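Long-range contacts in protein Dok-7 (Mus musculus, PDB 3ML4), which activates the receptor tyrosine kinase MuSK at the neuromuscular synapse, acting as a dimeric cytoplasmic adaptor with a phosphoinositide-binding PH domain and a PTB domain: residues D65-E70 with I85-A90; E114-H119 with L135-D140; D140-A145 with W156-L161. All blocks are in the same frame, centred on the assembly; numbering follows the deposited sequence.

Contact 1 comes first along the chain and belongs to the PH domain, where it joins strands 59-71 and 81-86; contacts 2 and 3 follow in series within the PTB domain. The latter two share Asp140 and lie in one antiparallel sheet, their centres about 9 Å apart, because strands 133-138 and 141-146 are neighbours both in sequence and in that sheet. The centre of contact 1 is about 11 Å from that of contact 2 and about 13 Å from that of contact 3. It touches both: Leu69 meets Arg117 and His136, Ile66 meets Ile141, and Cys67 meets Val143. Contacts 1 and 2 and one face of contact 3 thus border the packing between the domains.

Contact 1 (D65-E70 with I85-A90); sequences DICGLE and ICLSQA
A classic beta bulge interrupts the antiparallel pairing of strands 59-71 and 81-86 in the PH-domain sheet: Cys67 and Gly68 together face Ile85. The backbone bonds define it. Cys67 N reaches Ile85 O at 2.6 Å in an almost straight bond (176° at the hydrogen), with the donor lying above the carbonyl plane, while Gly68 N makes a weak bond to the same oxygen. Ile85 N returns a bond to Gly68 O at 2.9 Å, nearly along the C=O axis. Past the bulge, Ile66 and Cys86 form a non-hydrogen-bonded pair, and Leu87 N donates to Asp65 O within the carbonyl plane.

Polar side-chain bonds gather at Asp65, whose CG sits in the crowded position between backbone N and carbonyl carbon (chi1 52°). This brings OD2 to the turn after strand 81-86, where Ser88 OG reaches it at 2.7 Å on the syn lone pair and Ser88 N meets it from above the carboxylate plane. An alanine here would probably loosen that turn, since both bonds from Ser88 to the carboxylate would be lost, leaving the turn tied here by Leu87 N to Asp65 O.

Apolar contacts flank the bulge. Ile85 extends CD1 to 4.1 Å from Glu70 CB, and its side chain also touches His136 and Val152 of the PTB domain. Cys67 SG, anti to its own carbonyl carbon, lies 3.5 Å from Leu87 CD2 and close to CG as well.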
# COMPACT_ATOMS: atom_id res chain seq x y z
N ASP B 65 6.43 7.46 -6.66
CA ASP B 65 6.16 6.92 -7.99
C ASP B 65 7.22 5.90 -8.42
O ASP B 65 7.64 5.88 -9.58
CB ASP B 65 6.05 8.06 -9.02
CG ASP B 65 7.24 9.02 -8.99
OD1 ASP B 65 7.89 9.17 -7.92
OD2 ASP B 65 7.54 9.63 -10.04
N ILE B 66 7.63 5.06 -7.47
CA ILE B 66 8.63 4.02 -7.69
C ILE B 66 8.15 2.94 -8.67
O ILE B 66 7.05 2.40 -8.50
CB ILE B 66 9.07 3.38 -6.35
CG1 ILE B 66 9.58 4.46 -5.39
CG2 ILE B 66 10.11 2.29 -6.58
CD1 ILE B 66 9.84 3.98 -3.97
N CYS B 67 8.98 2.64 -9.67
CA CYS B 67 8.71 1.65 -10.72
C CYS B 67 9.52 0.36 -10.59
O CYS B 67 9.16 -0.66 -11.18
CB CYS B 67 9.04 2.23 -12.08
SG CYS B 67 8.16 3.70 -12.49
N GLY B 68 10.64 0.43 -9.87
CA GLY B 68 11.52 -0.71 -9.73
C GLY B 68 12.88 -0.39 -9.16
O GLY B 68 13.24 0.78 -9.00
N LEU B 69 13.62 -1.44 -8.84
CA LEU B 69 14.99 -1.33 -8.36
C LEU B 69 15.95 -2.08 -9.27
O LEU B 69 15.59 -3.09 -9.87
CB LEU B 69 15.10 -1.87 -6.94
CG LEU B 69 14.84 -0.83 -5.85
CD1 LEU B 69 13.37 -0.78 -5.47
CD2 LEU B 69 15.68 -1.18 -4.64
N GLU B 70 17.18 -1.59 -9.35
CA GLU B 70 18.20 -2.16 -10.23
C GLU B 70 19.59 -1.78 -9.68
O GLU B 70 19.96 -0.60 -9.71
CB GLU B 70 17.98 -1.65 -11.67
CG GLU B 70 19.17 -1.71 -12.61
CD GLU B 70 19.22 -2.96 -13.45
OE1 GLU B 70 18.34 -3.13 -14.31
OE2 GLU B 70 20.15 -3.77 -13.26
N ILE B 85 14.16 3.51 -9.36
CA ILE B 85 13.55 3.99 -10.60
C ILE B 85 12.14 4.50 -10.33
O ILE B 85 11.32 3.80 -9.73
CB ILE B 85 13.53 2.90 -11.69
CG1 ILE B 85 14.93 2.31 -11.88
CG2 ILE B 85 12.99 3.47 -13.01
CD1 ILE B 85 14.93 0.92 -12.44
N CYS B 86 11.87 5.72 -10.78
CA CYS B 86 10.57 6.34 -10.60
C CYS B 86 10.04 6.82 -11.94
O CYS B 86 10.81 7.00 -12.89
CB CYS B 86 10.68 7.51 -9.62
SG CYS B 86 11.39 7.06 -8.03
N LEU B 87 8.73 7.02 -12.02
CA LEU B 87 8.11 7.56 -13.23
C LEU B 87 8.75 8.89 -13.63
O LEU B 87 9.02 9.11 -14.81
CB LEU B 87 6.60 7.71 -13.07
CG LEU B 87 5.82 6.39 -12.95
CD1 LEU B 87 4.40 6.63 -12.46
CD2 LEU B 87 5.83 5.62 -14.28
N SER B 88 9.02 9.73 -12.64
CA SER B 88 9.67 11.03 -12.86
C SER B 88 11.18 10.90 -13.03
O SER B 88 11.71 11.18 -14.10
CB SER B 88 9.33 12.01 -11.73
OG SER B 88 9.48 11.40 -10.45
N GLN B 89 11.86 10.47 -11.97
CA GLN B 89 13.32 10.48 -11.92
C GLN B 89 13.90 9.19 -11.36
O GLN B 89 13.19 8.41 -10.73
CB GLN B 89 13.82 11.66 -11.08
CG GLN B 89 13.77 11.45 -9.54
CD GLN B 89 12.46 11.87 -8.89
OE1 GLN B 89 12.05 11.31 -7.87
NE2 GLN B 89 11.81 12.87 -9.46
N ALA B 90 15.19 8.98 -11.58
CA ALA B 90 15.92 7.90 -10.93
C ALA B 90 16.76 8.48 -9.80
O ALA B 90 17.38 9.54 -9.95
CB ALA B 90 16.80 7.18 -11.93

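Contact 2 (E114-H119 with L135-D140); sequences EVHRFH and LHLCND
The first hairpin of the PTB-domain sheet, formed by strands 115-122 and 133-138, is closed here by regular antiparallel pairing, the axes of 115-119 and 135-138 approaching to 4.8 Å at their closest. His116 with Leu137 and Phe118 with Leu135 are the hydrogen-bonded pairs, each joined by two backbone bonds; Val115 with Cys138 and Arg117 with His136 are the non-hydrogen-bonded ones. The pairing ends with Asn139 N donating to Glu114 O, while the Asn139 side chain turns back so that OD1 accepts from Glu114 N. Its ND2 bonds to Leu112 O, so the amide bridges two backbone atoms, Leu112 O and Glu114 N, in the chain leading into strand 115-122.

The two faces of the hairpin differ in character. His116, Phe118, Leu135 and Leu137 share one face, where Met196, Leu199 and Phe200 of helix 193-203 pack on His116, Phe118 and Leu137. There His116 NE2 donates to Glu114 OE1 at 2.8 Å, with the oxygen lying 4° from the ring plane; this nearly straight bond fixes the rotation of the imidazole. Glu114 OE2 is held in turn by Ser208 OG, so each carboxylate oxygen has a partner.

The opposite face, carrying Val115, Arg117, His136 and Cys138, turns toward the PH domain, and Arg117 makes a weak bond to Leu69 O there. Arg117 and His136 run side by side in the same direction, their guanidinium and ring planes 53° apart. CB of Arg117 lies 3.5 Å from His136 ND1, and that nitrogen meets a water in the ring plane at 2.7 Å.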
# COMPACT_ATOMS: atom_id res chain seq x y z
N GLU B 114 5.66 -6.60 -4.25
CA GLU B 114 6.13 -7.46 -5.33
C GLU B 114 6.86 -6.62 -6.38
O GLU B 114 6.24 -5.97 -7.22
CB GLU B 114 4.98 -8.26 -5.95
CG GLU B 114 4.34 -9.28 -5.00
CD GLU B 114 5.27 -10.44 -4.63
OE1 GLU B 114 6.18 -10.79 -5.43
OE2 GLU B 114 5.10 -11.00 -3.53
N VAL B 115 8.19 -6.62 -6.28
CA VAL B 115 9.04 -5.84 -7.17
C VAL B 115 10.18 -6.71 -7.72
O VAL B 115 11.08 -7.14 -6.99
CB VAL B 115 9.52 -4.48 -6.53
CG1 VAL B 115 9.53 -4.55 -5.02
CG2 VAL B 115 10.86 -4.00 -7.09
N HIS B 116 10.09 -6.95 -9.02
CA HIS B 116 10.93 -7.91 -9.74
C HIS B 116 11.49 -7.24 -10.99
O HIS B 116 10.89 -6.30 -11.52
CB HIS B 116 10.09 -9.12 -10.16
CG HIS B 116 9.43 -9.83 -9.02
ND1 HIS B 116 9.81 -11.09 -8.61
CD2 HIS B 116 8.41 -9.46 -8.21
CE1 HIS B 116 9.05 -11.47 -7.59
NE2 HIS B 116 8.19 -10.50 -7.33
N ARG B 117 12.63 -7.73 -11.46
CA ARG B 117 13.22 -7.19 -12.67
C ARG B 117 13.83 -8.30 -13.51
O ARG B 117 14.39 -9.26 -12.98
CB ARG B 117 14.27 -6.12 -12.32
CG ARG B 117 15.68 -6.65 -12.17
CD ARG B 117 16.64 -5.60 -11.67
NE ARG B 117 16.98 -5.86 -10.28
CZ ARG B 117 17.93 -6.71 -9.89
NH1 ARG B 117 18.65 -7.36 -10.80
NH2 ARG B 117 18.17 -6.90 -8.59
N PHE B 118 13.69 -8.17 -14.83
CA PHE B 118 14.25 -9.14 -15.77
C PHE B 118 14.97 -8.41 -16.90
O PHE B 118 14.38 -7.55 -17.56
CB PHE B 118 13.13 -9.99 -16.37
CG PHE B 118 12.25 -10.67 -15.35
CD1 PHE B 118 12.46 -12.00 -15.01
CD2 PHE B 118 11.20 -9.98 -14.75
CE1 PHE B 118 11.64 -12.64 -14.08
CE2 PHE B 118 10.38 -10.61 -13.82
CZ PHE B 118 10.60 -11.94 -13.49
N HIS B 119 16.24 -8.76 -17.11
CA HIS B 119 17.01 -8.24 -18.24
C HIS B 119 16.45 -8.79 -19.55
O HIS B 119 16.44 -10.01 -19.77
CB HIS B 119 18.49 -8.60 -18.11
CG HIS B 119 19.21 -7.87 -17.01
ND1 HIS B 119 19.98 -8.52 -16.06
CD2 HIS B 119 19.25 -6.55 -16.70
CE1 HIS B 119 20.48 -7.62 -15.23
NE2 HIS B 119 20.05 -6.43 -15.59
N LEU B 135 12.91 -5.12 -17.71
CA LEU B 135 11.48 -5.09 -17.42
C LEU B 135 11.24 -5.13 -15.92
O LEU B 135 11.74 -6.02 -15.24
CB LEU B 135 10.74 -6.25 -18.10
CG LEU B 135 9.21 -6.25 -17.94
CD1 LEU B 135 8.54 -5.24 -18.86
CD2 LEU B 135 8.65 -7.64 -18.19
N HIS B 136 10.48 -4.16 -15.41
CA HIS B 136 10.16 -4.10 -13.98
C HIS B 136 8.68 -4.30 -13.70
O HIS B 136 7.82 -3.64 -14.29
CB HIS B 136 10.61 -2.78 -13.37
CG HIS B 136 12.08 -2.55 -13.41
ND1 HIS B 136 12.91 -2.85 -12.36
CD2 HIS B 136 12.88 -2.06 -14.39
CE1 HIS B 136 14.16 -2.55 -12.68
NE2 HIS B 136 14.17 -2.07 -13.91
N LEU B 137 8.37 -5.22 -12.79
CA LEU B 137 7.03 -5.32 -12.25
C LEU B 137 7.04 -4.71 -10.86
O LEU B 137 7.78 -5.17 -9.99
CB LEU B 137 6.55 -6.77 -12.22
CG LEU B 137 5.12 -7.02 -11.75
CD1 LEU B 137 4.40 -8.00 -12.65
CD2 LEU B 137 5.12 -7.51 -10.31
N CYS B 138 6.26 -3.65 -10.68
CA CYS B 138 6.12 -3.01 -9.38
C CYS B 138 4.67 -3.04 -8.92
O CYS B 138 3.90 -2.11 -9.18
CB CYS B 138 6.64 -1.57 -9.41
SG CYS B 138 6.86 -0.85 -7.77
N ASN B 139 4.30 -4.13 -8.23
CA ASN B 139 2.94 -4.39 -7.78
C ASN B 139 1.89 -4.32 -8.90
O ASN B 139 1.70 -5.28 -9.64
CB ASN B 139 2.56 -3.49 -6.59
CG ASN B 139 3.51 -3.63 -5.41
OD1 ASN B 139 3.64 -4.69 -4.81
ND2 ASN B 139 4.20 -2.54 -5.08
N ASP B 140 1.22 -3.18 -9.03
CA ASP B 140 0.12 -3.02 -9.98
C ASP B 140 0.56 -2.44 -11.33
O ASP B 140 -0.25 -2.33 -12.26
CB ASP B 140 -1.02 -2.20 -9.37
CG ASP B 140 -0.53 -1.14 -8.36
OD1 ASP B 140 -1.30 -0.80 -7.43
OD2 ASP B 140 0.61 -0.66 -8.49
O HOH W 1 12.60 -4.09 -9.99

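Contact 3 (D140-A145 with W156-L161); sequences DILVLA and WKLSDL
Strands 141-146 and 151-157 form an edge hairpin of the PTB-domain sheet, with strand 151-157 outermost within the chain. Its packed side is built around Leu142 and Trp156, a hydrogen-bonded pair. Leu142 N points nearly along the C=O axis of Trp156 at 2.6 Å from its O, and Trp156 N answers in the plane of the Leu142 carbonyl. With CG anti to the backbone N (chi1 -172°), Leu142 crosses the indole obliquely and brings CD2 to 4.0 Å from Trp156 CE3. Leu144 CD1 approaches the ring edge at CH2, and Leu158 sets CD1 3.6 Å from Leu142 CB. Phe173 and Phe186 meet the indole edge-to-face, while Phe200 of helix 193-203 lies against Leu142 and Leu161.

On the other face, Ile141 and Val143 pack on Ile66 and Cys67 of the PH domain. The loose solvent side is at Lys157, paired with Ile141 without mutual backbone bonds and exposed along its bent chain. Leu158 N, entering a 3-10 turn, reaches Asp140 O from above the carbonyl plane.

Indole NE1 is satisfied by Trp182 O among these aromatic rings. Leu161 O accepts a hydrogen bond from a polar side chain of the bound MuSK peptide, placing the hairpin's end at the peptide site.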
# COMPACT_ATOMS: atom_id res chain seq x y z
N ASP B 140 1.22 -3.18 -9.03
CA ASP B 140 0.12 -3.02 -9.98
C ASP B 140 0.56 -2.44 -11.33
O ASP B 140 -0.25 -2.33 -12.26
CB ASP B 140 -1.02 -2.20 -9.37
CG ASP B 140 -0.53 -1.14 -8.36
OD1 ASP B 140 -1.30 -0.80 -7.43
OD2 ASP B 140 0.61 -0.66 -8.49
N ILE B 141 1.84 -2.07 -11.44
CA ILE B 141 2.37 -1.45 -12.66
C ILE B 141 3.54 -2.20 -13.32
O ILE B 141 4.39 -2.80 -12.65
CB ILE B 141 2.76 0.03 -12.44
CG1 ILE B 141 3.69 0.19 -11.23
CG2 ILE B 141 1.51 0.89 -12.32
CD1 ILE B 141 4.34 1.57 -11.10
N LEU B 142 3.54 -2.17 -14.64
CA LEU B 142 4.62 -2.75 -15.44
C LEU B 142 5.36 -1.63 -16.15
O LEU B 142 4.75 -0.73 -16.73
CB LEU B 142 4.07 -3.76 -16.45
CG LEU B 142 5.11 -4.59 -17.23
CD1 LEU B 142 5.73 -5.67 -16.34
CD2 LEU B 142 4.48 -5.21 -18.48
N VAL B 143 6.68 -1.71 -16.11
CA VAL B 143 7.53 -0.68 -16.65
C VAL B 143 8.70 -1.30 -17.42
O VAL B 143 9.20 -2.36 -17.05
CB VAL B 143 8.01 0.27 -15.51
CG1 VAL B 143 9.44 0.76 -15.71
CG2 VAL B 143 7.05 1.43 -15.37
N LEU B 144 9.09 -0.65 -18.50
CA LEU B 144 10.35 -0.95 -19.17
C LEU B 144 11.33 0.19 -18.91
O LEU B 144 10.94 1.35 -18.94
CB LEU B 144 10.14 -1.18 -20.67
CG LEU B 144 9.98 -2.64 -21.10
CD1 LEU B 144 9.42 -2.76 -22.51
CD2 LEU B 144 11.29 -3.41 -20.98
N ALA B 145 12.58 -0.15 -18.64
CA ALA B 145 13.59 0.86 -18.29
C ALA B 145 14.91 0.66 -19.02
O ALA B 145 15.36 -0.47 -19.23
CB ALA B 145 13.80 0.91 -16.78
N TRP B 156 2.55 0.31 -18.11
CA TRP B 156 1.21 -0.26 -18.18
C TRP B 156 0.74 -0.62 -16.78
O TRP B 156 1.54 -1.05 -15.95
CB TRP B 156 1.21 -1.54 -19.03
CG TRP B 156 1.77 -1.41 -20.43
CD1 TRP B 156 1.06 -1.23 -21.58
CD2 TRP B 156 3.16 -1.45 -20.82
NE1 TRP B 156 1.92 -1.16 -22.66
CE2 TRP B 156 3.20 -1.29 -22.22
CE3 TRP B 156 4.36 -1.60 -20.11
CZ2 TRP B 156 4.41 -1.27 -22.94
CZ3 TRP B 156 5.55 -1.59 -20.82
CH2 TRP B 156 5.57 -1.42 -22.22
N LYS B 157 -0.55 -0.44 -16.51
CA LYS B 157 -1.20 -1.14 -15.40
C LYS B 157 -1.32 -2.58 -15.85
O LYS B 157 -1.75 -2.85 -16.98
CB LYS B 157 -2.60 -0.60 -15.13
CG LYS B 157 -2.70 0.72 -14.39
CD LYS B 157 -4.05 0.84 -13.69
CE LYS B 157 -4.75 2.16 -13.99
NZ LYS B 157 -3.95 3.37 -13.61
N LEU B 158 -0.97 -3.52 -14.97
CA LEU B 158 -1.20 -4.94 -15.25
C LEU B 158 -2.66 -5.28 -15.55
O LEU B 158 -2.94 -6.16 -16.36
CB LEU B 158 -0.67 -5.81 -14.11
CG LEU B 158 0.51 -6.71 -14.48
CD1 LEU B 158 1.80 -5.91 -14.65
CD2 LEU B 158 0.69 -7.81 -13.46
N SER B 159 -3.59 -4.56 -14.91
CA SER B 159 -5.02 -4.79 -15.09
C SER B 159 -5.54 -4.35 -16.47
O SER B 159 -6.70 -4.62 -16.82
CB SER B 159 -5.82 -4.12 -13.96
OG SER B 159 -5.59 -2.72 -13.93
N ASP B 160 -4.68 -3.69 -17.25
CA ASP B 160 -5.06 -3.20 -18.57
C ASP B 160 -4.46 -4.03 -19.70
O ASP B 160 -4.62 -3.71 -20.88
CB ASP B 160 -4.65 -1.73 -18.70
CG ASP B 160 -5.38 -0.83 -17.72
OD1 ASP B 160 -6.43 -1.25 -17.18
OD2 ASP B 160 -4.92 0.31 -17.50
N LEU B 161 -3.77 -5.11 -19.33
CA LEU B 161 -3.23 -6.07 -20.30
C LEU B 161 -4.28 -7.10 -20.69
O LEU B 161 -4.87 -7.74 -19.83
CB LEU B 161 -2.01 -6.77 -19.70
CG LEU B 161 -0.58 -6.30 -19.97
CD1 LEU B 161 -0.46 -4.79 -20.21
CD2 LEU B 161 0.29 -6.74 -18.81